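VP5 (Halorubrum pleomorphic virus 2, PDB 6QGI) forms part of the envelope of a haloarchaeal virus and probably drives fusion of the viral membrane with that of the host cell. Local coordinates at residues V102-L106 against V238-R243; S178-V182 against Y193-S197; E261-L267 against Y473-W479; S330-P336 against S442-L448; L382-E388 against T415-E421. One frame throughout, in Å; residues are numbered along the deposited sequence.

Contact 1 (V102-L106 against V238-R243)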
# COMPACT_ATOMS: atom_id res chain seq x y z
N VAL A 102 -14.81 2.11 19.83
CA VAL A 102 -13.60 1.30 19.61
C VAL A 102 -13.98 0.11 18.74
O VAL A 102 -13.36 -0.12 17.71
CB VAL A 102 -12.95 0.83 20.96
CG1 VAL A 102 -11.78 -0.13 20.73
CG2 VAL A 102 -12.51 2.01 21.80
N ASN A 103 -15.04 -0.61 19.15
CA ASN A 103 -15.55 -1.81 18.50
C ASN A 103 -16.12 -1.51 17.11
O ASN A 103 -15.90 -2.31 16.20
CB ASN A 103 -16.58 -2.50 19.38
CG ASN A 103 -16.02 -2.99 20.70
OD1 ASN A 103 -14.83 -3.31 20.83
ND2 ASN A 103 -16.86 -3.06 21.71
N SER A 104 -16.83 -0.38 16.95
CA SER A 104 -17.44 0.03 15.68
C SER A 104 -16.38 0.36 14.63
O SER A 104 -16.48 -0.08 13.49
CB SER A 104 -18.36 1.23 15.89
OG SER A 104 -19.15 1.49 14.74
N TYR A 105 -15.35 1.13 15.04
CA TYR A 105 -14.25 1.54 14.18
C TYR A 105 -13.34 0.34 13.85
O TYR A 105 -12.97 0.17 12.69
CB TYR A 105 -13.47 2.70 14.81
CG TYR A 105 -12.09 2.93 14.21
CD1 TYR A 105 -11.94 3.23 12.86
CD2 TYR A 105 -10.95 2.83 14.99
CE1 TYR A 105 -10.68 3.42 12.30
CE2 TYR A 105 -9.68 3.03 14.45
CZ TYR A 105 -9.55 3.31 13.10
OH TYR A 105 -8.30 3.52 12.58
N LEU A 106 -12.99 -0.48 14.86
CA LEU A 106 -12.11 -1.64 14.65
C LEU A 106 -12.81 -2.75 13.86
O LEU A 106 -12.11 -3.51 13.19
CB LEU A 106 -11.48 -2.17 15.95
CG LEU A 106 -10.49 -1.16 16.59
CD1 LEU A 106 -10.09 -1.55 17.94
CD2 LEU A 106 -9.24 -1.01 15.78
N VAL A 238 -3.99 -4.09 19.31
CA VAL A 238 -4.52 -2.72 19.31
C VAL A 238 -5.93 -2.71 19.92
O VAL A 238 -6.20 -1.92 20.81
CB VAL A 238 -4.46 -2.08 17.89
CG1 VAL A 238 -5.41 -0.89 17.75
CG2 VAL A 238 -3.03 -1.66 17.54
N LEU A 239 -6.81 -3.63 19.46
CA LEU A 239 -8.19 -3.75 19.94
C LEU A 239 -8.25 -4.03 21.44
O LEU A 239 -9.06 -3.41 22.13
CB LEU A 239 -8.95 -4.83 19.14
CG LEU A 239 -10.38 -5.19 19.57
CD1 LEU A 239 -11.33 -4.02 19.41
CD2 LEU A 239 -10.90 -6.37 18.81
N GLN A 240 -7.39 -4.92 21.94
CA GLN A 240 -7.32 -5.29 23.35
C GLN A 240 -6.73 -4.15 24.20
O GLN A 240 -7.24 -3.89 25.29
CB GLN A 240 -6.51 -6.58 23.55
CG GLN A 240 -7.14 -7.84 22.92
CD GLN A 240 -8.53 -8.18 23.43
OE1 GLN A 240 -8.82 -8.12 24.63
NE2 GLN A 240 -9.41 -8.54 22.52
N ASN A 241 -5.68 -3.48 23.69
CA ASN A 241 -5.00 -2.38 24.38
C ASN A 241 -5.87 -1.12 24.46
O ASN A 241 -5.82 -0.44 25.49
CB ASN A 241 -3.66 -2.04 23.72
CG ASN A 241 -2.56 -3.07 23.90
OD1 ASN A 241 -2.69 -4.07 24.62
ND2 ASN A 241 -1.43 -2.85 23.23
N VAL A 242 -6.64 -0.79 23.40
CA VAL A 242 -7.51 0.39 23.41
C VAL A 242 -8.70 0.14 24.35
O VAL A 242 -9.07 1.05 25.08
CB VAL A 242 -7.95 0.87 22.00
CG1 VAL A 242 -8.84 2.11 22.08
CG2 VAL A 242 -6.74 1.18 21.13
N ARG A 243 -9.26 -1.10 24.38
CA ARG A 243 -10.37 -1.48 25.28
C ARG A 243 -9.95 -1.34 26.75
O ARG A 243 -10.67 -0.70 27.53
CB ARG A 243 -10.83 -2.92 25.02
CG ARG A 243 -11.82 -3.08 23.87
CD ARG A 243 -11.89 -4.53 23.46
NE ARG A 243 -12.91 -4.78 22.44
CZ ARG A 243 -13.14 -5.96 21.87
NH1 ARG A 243 -12.38 -7.01 22.18
NH2 ARG A 243 -14.09 -6.09 20.97
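The side-chain oxygen of Asn103 is gripped by two nitrogens of one arginine: Arg243 NE and Arg243 NH2 each lie 2.9 Å from Asn103 OD1. The guanidinium approaches side-on and takes the oxygen almost in its own plane, while the amide stands at 79° to it. NE lies in the carbonyl plane, NH2 well above it. Arginine suits the place because its chain runs extended from CG to NE, long enough to span two nearly antiparallel helices whose local axes pass 10.8 Å apart at 161°.

Beneath this polar rim the surface turns apolar. Leu239 lies over the rim of one guanidinium face, and Leu106 and Leu239 run alongside each other. With CG1 anti to the backbone N (chi1 174°), Val102 spreads both methyls toward the partner helix, and its CG2 meets Val242 CG1 at 3.7 Å. Behind them, Val102 and Leu106 also rest on helix 66-86, and Ala172 packs against Asn103, Leu239 and Arg243. The contact thus joins an apolar helix-helix seam to two N-H groups converging on one oxygen at its partly exposed border; that oxygen belongs to a neutral amide, so the arginine probably keeps its positive charge.

Contact 2 (S178-V182 against Y193-S197)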
# COMPACT_ATOMS: atom_id res chain seq x y z
N SER A 178 -17.53 -14.54 7.74
CA SER A 178 -16.89 -15.73 7.18
C SER A 178 -15.61 -15.31 6.45
O SER A 178 -15.64 -14.36 5.67
CB SER A 178 -17.83 -16.48 6.25
OG SER A 178 -17.30 -17.74 5.87
N VAL A 179 -14.48 -15.97 6.74
CA VAL A 179 -13.20 -15.66 6.10
C VAL A 179 -12.75 -16.87 5.29
O VAL A 179 -12.74 -18.00 5.79
CB VAL A 179 -12.10 -15.18 7.10
CG1 VAL A 179 -10.76 -14.94 6.39
CG2 VAL A 179 -12.54 -13.91 7.83
N GLY A 180 -12.38 -16.59 4.03
CA GLY A 180 -11.91 -17.57 3.07
C GLY A 180 -10.63 -18.26 3.51
O GLY A 180 -9.80 -17.64 4.18
N THR A 181 -10.49 -19.56 3.17
CA THR A 181 -9.30 -20.31 3.55
C THR A 181 -8.56 -20.90 2.36
O THR A 181 -9.19 -21.34 1.39
CB THR A 181 -9.61 -21.44 4.56
OG1 THR A 181 -10.46 -22.42 3.95
CG2 THR A 181 -10.17 -20.94 5.86
N VAL A 182 -7.23 -20.93 2.47
CA VAL A 182 -6.33 -21.57 1.51
C VAL A 182 -6.09 -22.97 2.08
O VAL A 182 -5.54 -23.10 3.18
CB VAL A 182 -5.03 -20.75 1.26
CG1 VAL A 182 -4.15 -21.43 0.22
CG2 VAL A 182 -5.35 -19.32 0.84
N TYR A 193 -5.50 -22.14 5.77
CA TYR A 193 -4.82 -20.87 6.03
C TYR A 193 -5.75 -19.70 5.91
O TYR A 193 -6.50 -19.59 4.94
CB TYR A 193 -3.63 -20.65 5.07
CG TYR A 193 -2.62 -21.78 4.98
CD1 TYR A 193 -2.23 -22.48 6.11
CD2 TYR A 193 -2.00 -22.07 3.76
CE1 TYR A 193 -1.28 -23.50 6.02
CE2 TYR A 193 -1.03 -23.07 3.68
CZ TYR A 193 -0.67 -23.78 4.81
OH TYR A 193 0.25 -24.78 4.70
N ASP A 194 -5.67 -18.79 6.89
CA ASP A 194 -6.44 -17.55 6.94
C ASP A 194 -5.58 -16.52 7.72
O ASP A 194 -4.61 -16.93 8.36
CB ASP A 194 -7.84 -17.79 7.58
CG ASP A 194 -7.85 -18.36 8.98
OD1 ASP A 194 -6.79 -18.61 9.53
OD2 ASP A 194 -8.94 -18.54 9.53
N PRO A 195 -5.87 -15.20 7.68
CA PRO A 195 -5.01 -14.24 8.40
C PRO A 195 -4.95 -14.43 9.93
O PRO A 195 -4.01 -13.94 10.56
CB PRO A 195 -5.62 -12.88 8.05
CG PRO A 195 -6.41 -13.11 6.84
CD PRO A 195 -6.93 -14.50 6.94
N MET A 196 -5.94 -15.13 10.50
CA MET A 196 -6.00 -15.35 11.97
C MET A 196 -5.15 -16.55 12.41
O MET A 196 -4.42 -16.41 13.41
CB MET A 196 -7.45 -15.57 12.42
CG MET A 196 -8.38 -14.44 12.04
SD MET A 196 -8.92 -14.53 10.32
CE MET A 196 -10.36 -15.57 10.47
N SER A 197 -5.24 -17.68 11.69
CA SER A 197 -4.50 -18.88 12.06
C SER A 197 -3.06 -18.87 11.54
O SER A 197 -2.17 -19.42 12.20
CB SER A 197 -5.22 -20.13 11.57
OG SER A 197 -5.04 -20.37 10.18
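Val179 points toward the turn formed by Pro195 and Met196. Its CB lies 3.8 Å from Met196 CE; of its methyls, CG2 meets that same carbon at 3.8 Å, tip to tip, and CG1 meets Pro195 at CD, 3.9 Å away. Met196 can deliver its methyl because its chain is bent twice, at chi2 (80°) and chi3 (88°), and a flexible thioether suits such a reach. Val179 also touches Leu114 of helix 91-133, which presents Phe113 and Trp117 to Pro195.

Farther along, the backbones take over. Val182 and Tyr193 form an antiparallel hydrogen-bonded pair: Val182 N donates to Tyr193 O at 2.9 Å, and Tyr193 N to Val182 O at 2.8 Å. Tyr193 O is also approached by the CA-H of Thr181. Beta-branched Val182 suits the extended chain, and its CB packs against Tyr193 CB; the Tyr193 hydroxyl is bonded to Leu206 N.

Just past the pair the chain curls away. Asp194 OD1 accepts from Ser197 N (2.8 Å) and Ser197 OG (2.6 Å), which reach it from opposite faces of the carboxylate plane, while OD2 bonds Thr167 OG1. This is an Asx motif that turns the chain as it leaves the open end of an antiparallel beta-hairpin, strands 176-186 and 189-193.

Contact 3 (E261-L267 against Y473-W479)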
# COMPACT_ATOMS: atom_id res chain seq x y z
N GLU A 261 -15.72 21.08 30.94
CA GLU A 261 -14.26 21.25 30.97
C GLU A 261 -13.68 21.05 29.56
O GLU A 261 -12.90 21.89 29.10
CB GLU A 261 -13.60 20.29 31.96
CG GLU A 261 -12.32 20.80 32.59
CD GLU A 261 -11.79 20.00 33.76
OE1 GLU A 261 -12.60 19.58 34.62
OE2 GLU A 261 -10.55 19.82 33.84
N ILE A 262 -14.12 19.97 28.87
CA ILE A 262 -13.72 19.66 27.50
C ILE A 262 -14.97 19.68 26.60
O ILE A 262 -15.96 19.02 26.91
CB ILE A 262 -12.94 18.31 27.36
CG1 ILE A 262 -11.87 18.10 28.46
CG2 ILE A 262 -12.32 18.18 25.96
CD1 ILE A 262 -11.43 16.63 28.65
N GLU A 263 -14.90 20.43 25.49
CA GLU A 263 -15.97 20.53 24.49
C GLU A 263 -15.42 20.10 23.13
O GLU A 263 -14.68 20.85 22.49
CB GLU A 263 -16.58 21.95 24.45
CG GLU A 263 -17.44 22.29 25.67
CD GLU A 263 -18.70 21.47 25.90
OE1 GLU A 263 -19.25 20.92 24.92
OE2 GLU A 263 -19.15 21.40 27.06
N VAL A 264 -15.75 18.86 22.73
CA VAL A 264 -15.24 18.26 21.49
C VAL A 264 -16.39 17.79 20.56
O VAL A 264 -16.16 16.99 19.65
CB VAL A 264 -14.23 17.12 21.77
CG1 VAL A 264 -12.90 17.67 22.27
CG2 VAL A 264 -14.80 16.07 22.74
N SER A 265 -17.60 18.33 20.76
CA SER A 265 -18.78 18.01 19.94
C SER A 265 -18.67 18.67 18.56
O SER A 265 -19.07 18.08 17.56
CB SER A 265 -20.06 18.46 20.64
OG SER A 265 -20.07 18.09 22.01
N ASP A 266 -18.11 19.90 18.53
CA ASP A 266 -17.91 20.74 17.35
C ASP A 266 -16.65 20.33 16.54
O ASP A 266 -16.50 20.75 15.39
CB ASP A 266 -17.79 22.21 17.81
CG ASP A 266 -17.88 23.27 16.73
OD1 ASP A 266 -18.98 23.44 16.15
OD2 ASP A 266 -16.86 23.96 16.48
N LEU A 267 -15.77 19.52 17.15
CA LEU A 267 -14.50 19.07 16.57
C LEU A 267 -14.72 18.01 15.47
O LEU A 267 -15.50 17.07 15.64
CB LEU A 267 -13.56 18.55 17.70
CG LEU A 267 -12.36 17.61 17.41
CD1 LEU A 267 -11.33 18.25 16.53
CD2 LEU A 267 -11.65 17.23 18.67
N TYR A 473 -5.04 13.62 26.71
CA TYR A 473 -6.19 14.29 26.07
C TYR A 473 -7.33 14.45 27.08
O TYR A 473 -8.48 14.07 26.85
CB TYR A 473 -6.62 13.57 24.78
CG TYR A 473 -5.63 13.78 23.65
CD1 TYR A 473 -5.75 14.87 22.80
CD2 TYR A 473 -4.55 12.93 23.47
CE1 TYR A 473 -4.83 15.10 21.78
CE2 TYR A 473 -3.65 13.12 22.43
CZ TYR A 473 -3.79 14.21 21.59
OH TYR A 473 -2.90 14.45 20.58
N ILE A 474 -6.96 15.05 28.23
CA ILE A 474 -7.83 15.31 29.37
C ILE A 474 -7.99 16.83 29.54
O ILE A 474 -8.66 17.28 30.48
CB ILE A 474 -7.27 14.62 30.65
CG1 ILE A 474 -5.86 15.16 31.04
CG2 ILE A 474 -7.26 13.10 30.47
CD1 ILE A 474 -5.42 14.90 32.50
N THR A 475 -7.40 17.63 28.62
CA THR A 475 -7.48 19.09 28.61
C THR A 475 -7.96 19.56 27.24
O THR A 475 -7.74 18.88 26.24
CB THR A 475 -6.12 19.77 28.99
OG1 THR A 475 -5.22 19.74 27.88
CG2 THR A 475 -5.47 19.18 30.23
N GLN A 476 -8.58 20.76 27.20
CA GLN A 476 -9.10 21.40 26.00
C GLN A 476 -7.96 21.76 25.03
O GLN A 476 -8.10 21.54 23.83
CB GLN A 476 -9.91 22.66 26.37
CG GLN A 476 -10.68 23.31 25.21
CD GLN A 476 -11.87 22.50 24.77
OE1 GLN A 476 -12.85 22.34 25.50
NE2 GLN A 476 -11.80 21.96 23.56
N GLU A 477 -6.84 22.30 25.57
CA GLU A 477 -5.65 22.71 24.82
C GLU A 477 -5.15 21.55 23.95
O GLU A 477 -4.94 21.74 22.75
CB GLU A 477 -4.55 23.18 25.80
CG GLU A 477 -3.35 23.83 25.12
CD GLU A 477 -2.20 24.25 26.02
OE1 GLU A 477 -2.17 23.86 27.21
OE2 GLU A 477 -1.30 24.96 25.52
N GLU A 478 -5.02 20.34 24.55
CA GLU A 478 -4.60 19.09 23.90
C GLU A 478 -5.47 18.76 22.69
O GLU A 478 -4.94 18.47 21.62
CB GLU A 478 -4.64 17.92 24.90
CG GLU A 478 -3.49 17.89 25.89
CD GLU A 478 -3.59 16.76 26.89
OE1 GLU A 478 -3.03 15.67 26.60
OE2 GLU A 478 -4.23 16.94 27.95
N TRP A 479 -6.81 18.83 22.86
CA TRP A 479 -7.80 18.54 21.82
C TRP A 479 -7.84 19.61 20.72
O TRP A 479 -8.03 19.25 19.56
CB TRP A 479 -9.19 18.39 22.45
CG TRP A 479 -9.40 17.06 23.09
CD1 TRP A 479 -9.41 16.78 24.42
CD2 TRP A 479 -9.58 15.80 22.41
NE1 TRP A 479 -9.63 15.43 24.62
CE2 TRP A 479 -9.73 14.81 23.40
CE3 TRP A 479 -9.64 15.42 21.06
CZ2 TRP A 479 -9.95 13.46 23.09
CZ3 TRP A 479 -9.87 14.09 20.74
CH2 TRP A 479 -10.02 13.13 21.75
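Gln476 pairs its amide oxygen and nitrogen with the backbone N and O of Glu263. Glu263 N donates to Gln476 OE1 at 2.8 Å, in the carbonyl plane and on a lone pair; Gln476 NE2 returns a longer bond of 3.3 Å to Glu263 O, approaching from above that carbonyl's plane. A glutamine fits here because one flat group offers an acceptor and a donor together. Its CG is anti to the backbone N (chi1 -171°) and the chain then bends at chi2, turning the amide toward residues 261-267.

Beside it, Trp479 gathers three aliphatic side chains. Val264 CG1 lies over one face, 4.0 Å from the centroid of the five-membered ring, a CH-pi contact. Ile262 CG2 comes within 3.6 Å of Trp479 CD1, and Leu267 CD2 equally near Trp479 CE3.

The next shell fixes these two groups. Tyr473 CD1 backs the opposite face of the indole, and Trp479 NE1 donates to Tyr473 O at 2.9 Å. Thr475 and Glu478 form a capping box, its bonds weak, at the start of helix 476-496. Separately, Tyr473 N donates to Glu478 OE1 (2.9 Å), which ties the residues before the helix to its first turn. Farther out, Asp480 OD1 also accepts from Gln476 NE2, and Asn86 bonds Ile262 O. Three peptide groups of an irregular chain, Glu263 N and O and Ile262 O, are thus met by side-chain amides while its aliphatic groups pack on an indole.

Contact 4 (S330-P336 against S442-L448)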
# COMPACT_ATOMS: atom_id res chain seq x y z
N SER A 330 20.22 15.80 3.40
CA SER A 330 20.58 16.13 2.02
C SER A 330 21.96 15.58 1.67
O SER A 330 22.89 15.67 2.48
CB SER A 330 20.55 17.65 1.82
OG SER A 330 20.62 17.99 0.44
N GLY A 331 22.06 14.97 0.49
CA GLY A 331 23.28 14.36 -0.04
C GLY A 331 23.55 12.93 0.40
O GLY A 331 24.50 12.30 -0.07
N LYS A 332 22.71 12.41 1.31
CA LYS A 332 22.86 11.08 1.90
C LYS A 332 22.02 10.02 1.18
O LYS A 332 20.95 10.30 0.64
CB LYS A 332 22.50 11.11 3.40
CG LYS A 332 23.39 12.01 4.26
CD LYS A 332 24.82 11.50 4.38
CE LYS A 332 25.68 12.40 5.23
NZ LYS A 332 27.11 11.97 5.23
N THR A 333 22.55 8.78 1.19
CA THR A 333 21.90 7.62 0.60
C THR A 333 21.24 6.81 1.72
O THR A 333 21.89 6.53 2.74
CB THR A 333 22.92 6.79 -0.18
OG1 THR A 333 23.47 7.56 -1.25
CG2 THR A 333 22.32 5.51 -0.69
N TYR A 334 19.97 6.43 1.52
CA TYR A 334 19.21 5.70 2.52
C TYR A 334 18.70 4.39 1.99
O TYR A 334 18.25 4.31 0.85
CB TYR A 334 18.05 6.55 3.04
CG TYR A 334 18.53 7.72 3.87
CD1 TYR A 334 18.90 7.55 5.20
CD2 TYR A 334 18.66 8.99 3.31
CE1 TYR A 334 19.37 8.62 5.96
CE2 TYR A 334 19.13 10.06 4.07
CZ TYR A 334 19.48 9.87 5.39
OH TYR A 334 19.96 10.91 6.14
N ASP A 335 18.80 3.36 2.83
CA ASP A 335 18.33 2.02 2.54
C ASP A 335 17.10 1.79 3.39
O ASP A 335 17.21 1.67 4.62
CB ASP A 335 19.42 0.97 2.77
CG ASP A 335 19.08 -0.43 2.25
OD1 ASP A 335 18.06 -0.57 1.54
OD2 ASP A 335 19.83 -1.38 2.57
N PRO A 336 15.90 1.80 2.78
CA PRO A 336 14.68 1.65 3.58
C PRO A 336 14.55 0.29 4.26
O PRO A 336 13.84 0.17 5.25
CB PRO A 336 13.54 1.89 2.60
CG PRO A 336 14.15 1.98 1.28
CD PRO A 336 15.62 1.95 1.34
N SER A 442 16.83 1.49 -2.30
CA SER A 442 17.73 2.57 -1.93
C SER A 442 17.54 3.80 -2.81
O SER A 442 17.15 3.70 -3.98
CB SER A 442 19.17 2.10 -1.98
OG SER A 442 19.47 1.19 -0.93
N PHE A 443 17.77 4.97 -2.21
CA PHE A 443 17.60 6.28 -2.82
C PHE A 443 18.53 7.30 -2.17
O PHE A 443 18.88 7.17 -1.00
CB PHE A 443 16.12 6.75 -2.68
CG PHE A 443 15.67 6.98 -1.26
CD1 PHE A 443 15.18 5.93 -0.48
CD2 PHE A 443 15.74 8.25 -0.69
CE1 PHE A 443 14.79 6.15 0.85
CE2 PHE A 443 15.35 8.46 0.64
CZ PHE A 443 14.87 7.41 1.39
N THR A 444 18.88 8.35 -2.92
CA THR A 444 19.75 9.42 -2.44
C THR A 444 19.01 10.76 -2.55
O THR A 444 18.44 11.06 -3.59
CB THR A 444 21.08 9.43 -3.24
OG1 THR A 444 21.58 8.09 -3.35
CG2 THR A 444 22.13 10.34 -2.62
N ILE A 445 19.04 11.55 -1.47
CA ILE A 445 18.43 12.88 -1.45
C ILE A 445 19.43 13.81 -2.13
O ILE A 445 20.46 14.12 -1.54
CB ILE A 445 18.04 13.32 -0.01
CG1 ILE A 445 17.02 12.34 0.62
CG2 ILE A 445 17.49 14.74 -0.02
CD1 ILE A 445 16.92 12.38 2.12
N ASP A 446 19.17 14.21 -3.39
CA ASP A 446 20.07 15.10 -4.13
C ASP A 446 19.98 16.53 -3.62
O ASP A 446 20.96 17.27 -3.70
CB ASP A 446 19.77 15.06 -5.63
CG ASP A 446 20.13 13.77 -6.35
OD1 ASP A 446 20.84 12.93 -5.75
OD2 ASP A 446 19.71 13.61 -7.51
N LYS A 447 18.79 16.92 -3.10
CA LYS A 447 18.50 18.25 -2.58
C LYS A 447 17.29 18.24 -1.64
O LYS A 447 16.38 17.42 -1.79
CB LYS A 447 18.21 19.21 -3.76
CG LYS A 447 18.54 20.68 -3.49
CD LYS A 447 17.51 21.63 -4.11
CE LYS A 447 17.65 21.85 -5.60
NZ LYS A 447 16.51 22.64 -6.14
N LEU A 448 17.29 19.17 -0.66
CA LEU A 448 16.22 19.44 0.30
C LEU A 448 15.90 20.93 0.24
O LEU A 448 16.82 21.75 0.29
CB LEU A 448 16.63 19.05 1.74
CG LEU A 448 16.78 17.58 2.08
CD1 LEU A 448 17.36 17.41 3.45
CD2 LEU A 448 15.46 16.89 2.09
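An antiparallel strand pairing joins 333-334 to strand 443-450, and its two faces differ. At its core Tyr334 N donates to Phe443 O at 2.8 Å, nearly straight (174°), and Phe443 N returns a bond to Tyr334 O. The packed face carries Tyr334, Phe443 and Ile445. Tyr334 CB sits over the Phe443 ring, 4.1 Å from its centroid, and Tyr334 CE2 meets Ile445 CD1 at 3.8 Å. Phe443 places CG between its backbone N and carbonyl carbon (chi1 65°), laying the ring under the partner strand, and Ile305 and Ile307 also touch it. Tyr334 suits the border of this layer, since its hydroxyl bonds Glu329 N.

The other face, with small hydroxyl-bearing Thr333 and Thr444, is more solvent-facing. The pairing loosens where Ser442 OG makes only a weak bond to Asp335 OD1, which also bonds Ser337 OG. At the other end Gly331 leaves regular strand geometry (phi 85°) but stays firmly bonded, N to Ile445 O at 2.7 Å. Thr333 OG1 and Thr444 OG1 share a hydrogen bond of 2.9 Å.

Contact 5 (L382-E388 against T415-E421)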
# COMPACT_ATOMS: atom_id res chain seq x y z
N LEU A 382 14.68 9.92 -27.07
CA LEU A 382 15.99 9.58 -27.61
C LEU A 382 16.59 10.71 -28.42
O LEU A 382 15.89 11.36 -29.21
CB LEU A 382 15.90 8.31 -28.46
CG LEU A 382 15.41 7.07 -27.73
CD1 LEU A 382 14.98 6.03 -28.69
CD2 LEU A 382 16.44 6.54 -26.78
N ASN A 383 17.89 10.94 -28.22
CA ASN A 383 18.68 11.96 -28.90
C ASN A 383 19.67 11.27 -29.84
O ASN A 383 20.63 10.62 -29.41
CB ASN A 383 19.40 12.88 -27.90
CG ASN A 383 18.48 13.75 -27.07
OD1 ASN A 383 17.34 14.04 -27.45
ND2 ASN A 383 18.95 14.19 -25.92
N THR A 384 19.38 11.39 -31.15
CA THR A 384 20.16 10.80 -32.24
C THR A 384 21.50 11.55 -32.43
O THR A 384 21.63 12.68 -31.96
CB THR A 384 19.31 10.79 -33.53
OG1 THR A 384 19.00 12.14 -33.88
CG2 THR A 384 18.02 10.00 -33.40
N ALA A 385 22.47 10.90 -33.12
CA ALA A 385 23.80 11.44 -33.43
C ALA A 385 23.73 12.72 -34.27
O ALA A 385 24.59 13.59 -34.12
CB ALA A 385 24.63 10.39 -34.17
N ALA A 386 22.68 12.86 -35.11
CA ALA A 386 22.42 14.03 -35.95
C ALA A 386 21.58 15.10 -35.20
O ALA A 386 20.94 15.95 -35.83
CB ALA A 386 21.71 13.60 -37.23
N ASN A 387 21.63 15.07 -33.85
CA ASN A 387 20.97 15.95 -32.88
C ASN A 387 19.44 16.03 -33.09
O ASN A 387 18.83 17.09 -32.91
CB ASN A 387 21.63 17.35 -32.86
CG ASN A 387 22.95 17.36 -32.12
OD1 ASN A 387 23.27 16.47 -31.31
ND2 ASN A 387 23.75 18.38 -32.35
N GLU A 388 18.82 14.87 -33.40
CA GLU A 388 17.37 14.77 -33.56
C GLU A 388 16.79 14.14 -32.29
O GLU A 388 17.25 13.08 -31.85
CB GLU A 388 16.99 13.95 -34.81
CG GLU A 388 17.50 14.51 -36.13
CD GLU A 388 17.28 13.63 -37.36
OE1 GLU A 388 17.10 12.40 -37.19
OE2 GLU A 388 17.32 14.17 -38.48
N THR A 415 17.02 11.40 -40.74
CA THR A 415 18.16 10.49 -40.84
C THR A 415 17.77 9.23 -40.06
O THR A 415 17.99 9.15 -38.85
CB THR A 415 19.48 11.17 -40.37
OG1 THR A 415 19.33 11.61 -39.02
CG2 THR A 415 19.90 12.34 -41.26
N ASP A 416 17.11 8.29 -40.75
CA ASP A 416 16.62 7.03 -40.18
C ASP A 416 17.79 6.15 -39.72
O ASP A 416 17.71 5.55 -38.66
CB ASP A 416 15.75 6.28 -41.21
CG ASP A 416 16.39 5.93 -42.54
OD1 ASP A 416 17.49 6.45 -42.83
OD2 ASP A 416 15.79 5.14 -43.30
N ILE A 417 18.88 6.09 -40.51
CA ILE A 417 20.06 5.32 -40.15
C ILE A 417 20.96 6.24 -39.35
O ILE A 417 21.47 7.22 -39.90
CB ILE A 417 20.76 4.69 -41.39
CG1 ILE A 417 19.78 3.84 -42.23
CG2 ILE A 417 21.98 3.86 -40.94
CD1 ILE A 417 20.24 3.49 -43.63
N THR A 418 21.10 5.97 -38.03
CA THR A 418 21.90 6.78 -37.11
C THR A 418 22.26 5.96 -35.84
O THR A 418 21.95 4.78 -35.77
CB THR A 418 21.16 8.11 -36.77
OG1 THR A 418 21.98 8.93 -35.93
CG2 THR A 418 19.78 7.91 -36.16
N SER A 419 22.97 6.60 -34.89
CA SER A 419 23.37 6.01 -33.61
C SER A 419 22.84 6.87 -32.45
O SER A 419 23.06 8.08 -32.45
CB SER A 419 24.88 5.86 -33.53
OG SER A 419 25.38 4.94 -34.49
N ILE A 420 22.15 6.24 -31.48
CA ILE A 420 21.61 6.94 -30.30
C ILE A 420 22.78 7.26 -29.36
O ILE A 420 23.49 6.35 -28.90
CB ILE A 420 20.47 6.15 -29.58
CG1 ILE A 420 19.31 5.76 -30.54
CG2 ILE A 420 19.94 6.90 -28.35
CD1 ILE A 420 18.40 6.94 -31.10
N GLU A 421 22.98 8.56 -29.10
CA GLU A 421 24.05 9.06 -28.24
C GLU A 421 23.56 9.27 -26.82
O GLU A 421 24.29 8.97 -25.87
CB GLU A 421 24.64 10.37 -28.80
CG GLU A 421 25.33 10.23 -30.15
CD GLU A 421 26.49 9.25 -30.22
OE1 GLU A 421 27.33 9.24 -29.29
OE2 GLU A 421 26.57 8.50 -31.22
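An antiparallel strand pairing gives way here to the type I beta turn that closes a hairpin, with Thr384 opening the turn and Asn387 ending it. Thr384 and Ile420 form a non-hydrogen-bonded pair between strands 378-384 and 418-427, their CA atoms 4.6 Å apart. On one side of it Glu421 N donates to Asn383 O at 3.1 Å. On the other, Ala385 N makes only a weak bond to Ser419 O, as the chain bends away and the local strand axes open to 130°.

The apolar part is built round Ile420. Its CG1 is anti to the carbonyl carbon (chi1 -55°), and the bend at chi2 brings CD1 to Thr384 CG2 at 3.8 Å, while CG2 lies 3.9 Å from Leu382 CD2. A branched side chain with two reaching arms can thus touch both residues at once. Thr418 adds its CG2, 3.9 Å from Thr384 CG2, so these threonines meet through methyls. Val363 touches Thr418 and Ile420, and Leu382 rests on Trp397, next in sequence to the glycosylated Asn396.

At the turn itself small residues let the partner chain come close: Ala385 CA lies 3.8 Å from Glu421 CG, and Ala386 CB approaches Thr415. Beyond them Glu388, extended past CG, returns to the other segment, where Thr415 OG1 donates a weak bond to Glu388 OE1 at 3.0 Å.

How the contacts relate
The five contacts sample two parts of an elongated molecule. Contacts 1 and 2 both lie in the N-terminal half of the chain; their centres are about 21 Å apart, and helices 91-133 and 225-253, which meet in contact 1, also touch side chains of contact 2. Contact 3 lies about 21 Å from contact 1 between centres and ties residues 261-267 to the last modelled helix, 476-496, with helix 66-86 touching both contacts. Contacts 4 and 5 belong to the beta-rich part, about 34 Å apart between centres. Contact 5, whose hairpin leads toward the glycan on Asn396, lies about 67 Å from contact 3 between centres, on the opposite side of the chain's centre. No two contacts touch directly.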